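Local coordinates for protein MDM10 isoform 1 (Saccharomyces cerevisiae, PDB 7BTX) that helps tether the endoplasmic reticulum to mitochondria as part of the ERMES complex and acts in late assembly of the outer-membrane TOM translocase, at residues Thr20-Thr28 against Gly207-Leu215. Residues are numbered along the deposited sequence; the frame is centred on the assembly and turned at random.
Sequences TQNSYEDIT and GYRVLHNFL
In this outer-membrane beta-barrel protein, the N-terminal loop between helices 5-16 and 30-33 packs on the barrel wall, where Asn-22 and Tyr-24 of the loop meet Arg-209 and Leu-211 of strand 209-211. Tyr-24 is the centre of an inverse gamma turn, and its CA lies 6.0 Å from the CA of Leu-211. With CG anti to the backbone N (chi1 -162°), the ring turns its edge to Leu-211 CD1 and Arg-209 CD, and Tyr-24 CB approaches Arg-209 CD to 3.8 Å. The phenol continues past the strand, its OH hydrogen-bonded to Thr-251 and Ser-249.

Leu-211 packs against the carbonyls of Asn-22 and Ser-23, with CB 3.3 Å from Asn-22 O and CD1 also against Ser-23 O. The same CD1 reaches the side chain of Ile-27, 3.9 Å from Ile-27 CD1. On its other branch, CD2 meets the amide ND2 of Asn-22 at 3.4 Å, the two side chains crossing at about a right angle.

Arg-209 runs extended from CG to NE past the carbonyl of Tyr-24, its CD 3.6 Å from Tyr-24 O. The guanidinium then has Glu-25 CB over one face. Glu-25 OE1 stands 4.4 Å from Arg-209 NH2, well out of the guanidinium plane, so the two charges probably attract without a salt bridge; the salt bridge of Arg-209 goes to Glu-196. An alanine here is likely to leave Glu-196 without its salt-bridge partner and to open a gap beside Tyr-24 and Glu-25.

Strand 209-211 pairs antiparallel with strand 230-240, and Arg-209 also shares backbone hydrogen bonding with Glu-196 of strand 194-199. The loop reaches further round the wall, where Ile-27 rests on Thr-251 and Arg-253 of strand 245-258.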
# COMPACT_ATOMS: atom_id res chain seq x y z
N THR D 20 34.05 19.39 19.99
CA THR D 20 34.12 18.48 18.85
C THR D 20 34.59 19.15 17.56
O THR D 20 34.46 18.54 16.49
CB THR D 20 32.77 17.82 18.62
OG1 THR D 20 32.82 17.01 17.44
CG2 THR D 20 31.69 18.88 18.45
N GLN D 21 35.10 20.38 17.62
CA GLN D 21 35.73 20.96 16.44
C GLN D 21 37.04 20.25 16.12
O GLN D 21 37.48 20.21 14.97
CB GLN D 21 35.95 22.47 16.63
CG GLN D 21 36.93 22.87 17.73
CD GLN D 21 36.24 23.13 19.06
OE1 GLN D 21 35.09 22.76 19.25
NE2 GLN D 21 36.95 23.76 19.98
N ASN D 22 37.68 19.67 17.14
CA ASN D 22 38.89 18.88 16.97
C ASN D 22 38.61 17.43 16.60
O ASN D 22 39.54 16.62 16.61
CB ASN D 22 39.74 18.94 18.24
CG ASN D 22 40.58 20.18 18.31
OD1 ASN D 22 40.32 21.07 19.12
ND2 ASN D 22 41.62 20.24 17.49
N SER D 23 37.37 17.07 16.27
CA SER D 23 37.06 15.68 15.95
C SER D 23 37.34 15.42 14.48
O SER D 23 37.22 16.33 13.65
CB SER D 23 35.61 15.38 16.28
OG SER D 23 35.32 14.01 16.07
N TYR D 24 37.71 14.19 14.15
CA TYR D 24 37.91 13.81 12.75
C TYR D 24 36.60 13.29 12.15
O TYR D 24 36.56 12.22 11.55
CB TYR D 24 39.01 12.75 12.64
CG TYR D 24 39.60 12.58 11.26
CD1 TYR D 24 40.36 13.58 10.69
CD2 TYR D 24 39.39 11.42 10.53
CE1 TYR D 24 40.89 13.43 9.42
CE2 TYR D 24 39.91 11.26 9.27
CZ TYR D 24 40.66 12.27 8.72
OH TYR D 24 41.18 12.11 7.46
N GLU D 25 35.52 14.04 12.34
CA GLU D 25 34.31 13.82 11.57
C GLU D 25 33.72 15.19 11.26
O GLU D 25 32.74 15.31 10.52
CB GLU D 25 33.32 12.94 12.33
CG GLU D 25 33.04 13.41 13.74
CD GLU D 25 31.87 12.69 14.37
OE1 GLU D 25 31.24 11.86 13.68
OE2 GLU D 25 31.58 12.95 15.55
N ASP D 26 34.33 16.22 11.84
CA ASP D 26 33.96 17.60 11.60
C ASP D 26 35.11 18.36 10.97
O ASP D 26 35.18 19.59 11.07
CB ASP D 26 33.52 18.29 12.89
CG ASP D 26 32.25 17.72 13.46
OD1 ASP D 26 32.31 17.01 14.49
OD2 ASP D 26 31.17 17.97 12.88
N ILE D 27 36.03 17.65 10.33
CA ILE D 27 37.18 18.27 9.68
C ILE D 27 36.75 18.74 8.30
O ILE D 27 37.09 19.85 7.88
CB ILE D 27 38.39 17.30 9.66
CG1 ILE D 27 39.57 17.91 8.93
CG2 ILE D 27 38.02 15.91 9.14
CD1 ILE D 27 40.89 17.37 9.40
N THR D 28 35.97 17.93 7.60
CA THR D 28 35.21 18.38 6.44
C THR D 28 33.77 18.50 6.89
O THR D 28 32.97 17.59 6.69
CB THR D 28 35.32 17.39 5.28
OG1 THR D 28 34.96 16.08 5.74
CG2 THR D 28 36.74 17.35 4.74
N GLY D 207 38.69 0.58 14.90
CA GLY D 207 39.15 1.76 14.21
C GLY D 207 39.88 2.70 15.14
O GLY D 207 40.02 2.46 16.33
N TYR D 208 40.34 3.80 14.55
CA TYR D 208 41.14 4.78 15.27
C TYR D 208 41.08 6.09 14.51
O TYR D 208 41.09 6.09 13.28
CB TYR D 208 42.59 4.31 15.42
CG TYR D 208 43.49 5.29 16.12
CD1 TYR D 208 43.33 5.57 17.46
CD2 TYR D 208 44.52 5.93 15.44
CE1 TYR D 208 44.15 6.47 18.11
CE2 TYR D 208 45.34 6.83 16.08
CZ TYR D 208 45.15 7.09 17.41
OH TYR D 208 45.97 7.98 18.06
N ARG D 209 40.99 7.20 15.24
CA ARG D 209 41.05 8.52 14.64
C ARG D 209 42.00 9.36 15.46
O ARG D 209 42.21 9.09 16.64
CB ARG D 209 39.69 9.23 14.60
CG ARG D 209 38.63 8.62 13.73
CD ARG D 209 37.41 9.52 13.75
NE ARG D 209 36.17 8.80 13.49
CZ ARG D 209 35.02 9.08 14.09
NH1 ARG D 209 33.93 8.38 13.80
NH2 ARG D 209 34.97 10.04 15.00
N VAL D 210 42.56 10.39 14.84
CA VAL D 210 43.41 11.34 15.53
C VAL D 210 43.36 12.64 14.74
O VAL D 210 43.19 12.62 13.53
CB VAL D 210 44.85 10.80 15.71
CG1 VAL D 210 45.53 10.56 14.38
CG2 VAL D 210 45.69 11.70 16.61
N LEU D 211 43.42 13.77 15.43
CA LEU D 211 43.45 15.07 14.79
C LEU D 211 44.41 15.96 15.57
O LEU D 211 44.03 16.54 16.59
CB LEU D 211 42.05 15.68 14.71
CG LEU D 211 41.82 16.95 13.89
CD1 LEU D 211 40.48 16.85 13.21
CD2 LEU D 211 41.83 18.19 14.75
N HIS D 212 45.64 16.04 15.10
CA HIS D 212 46.70 16.75 15.81
C HIS D 212 46.68 18.21 15.36
O HIS D 212 47.16 18.55 14.28
CB HIS D 212 48.05 16.11 15.56
CG HIS D 212 49.12 16.59 16.49
ND1 HIS D 212 49.69 15.78 17.45
CD2 HIS D 212 49.73 17.79 16.61
CE1 HIS D 212 50.59 16.46 18.12
NE2 HIS D 212 50.64 17.68 17.63
N ASN D 213 46.14 19.07 16.21
CA ASN D 213 46.16 20.49 15.95
C ASN D 213 47.56 21.06 16.18
O ASN D 213 48.24 20.71 17.15
CB ASN D 213 45.15 21.20 16.85
CG ASN D 213 44.88 22.62 16.42
OD1 ASN D 213 45.29 23.04 15.35
ND2 ASN D 213 44.17 23.36 17.26
N PHE D 214 47.99 21.92 15.27
CA PHE D 214 49.23 22.68 15.40
C PHE D 214 48.90 24.15 15.61
O PHE D 214 47.73 24.53 15.73
CB PHE D 214 50.12 22.52 14.16
CG PHE D 214 50.55 21.10 13.89
CD1 PHE D 214 51.56 20.52 14.62
CD2 PHE D 214 49.96 20.38 12.87
CE1 PHE D 214 51.96 19.22 14.35
CE2 PHE D 214 50.35 19.08 12.60
CZ PHE D 214 51.36 18.50 13.34
N LEU D 215 49.94 24.98 15.65
CA LEU D 215 49.86 26.44 15.78
C LEU D 215 49.02 26.95 16.95
O LEU D 215 48.17 27.82 16.78
CB LEU D 215 49.34 27.07 14.48
CG LEU D 215 50.30 27.03 13.29
CD1 LEU D 215 49.62 27.56 12.03
CD2 LEU D 215 51.54 27.84 13.60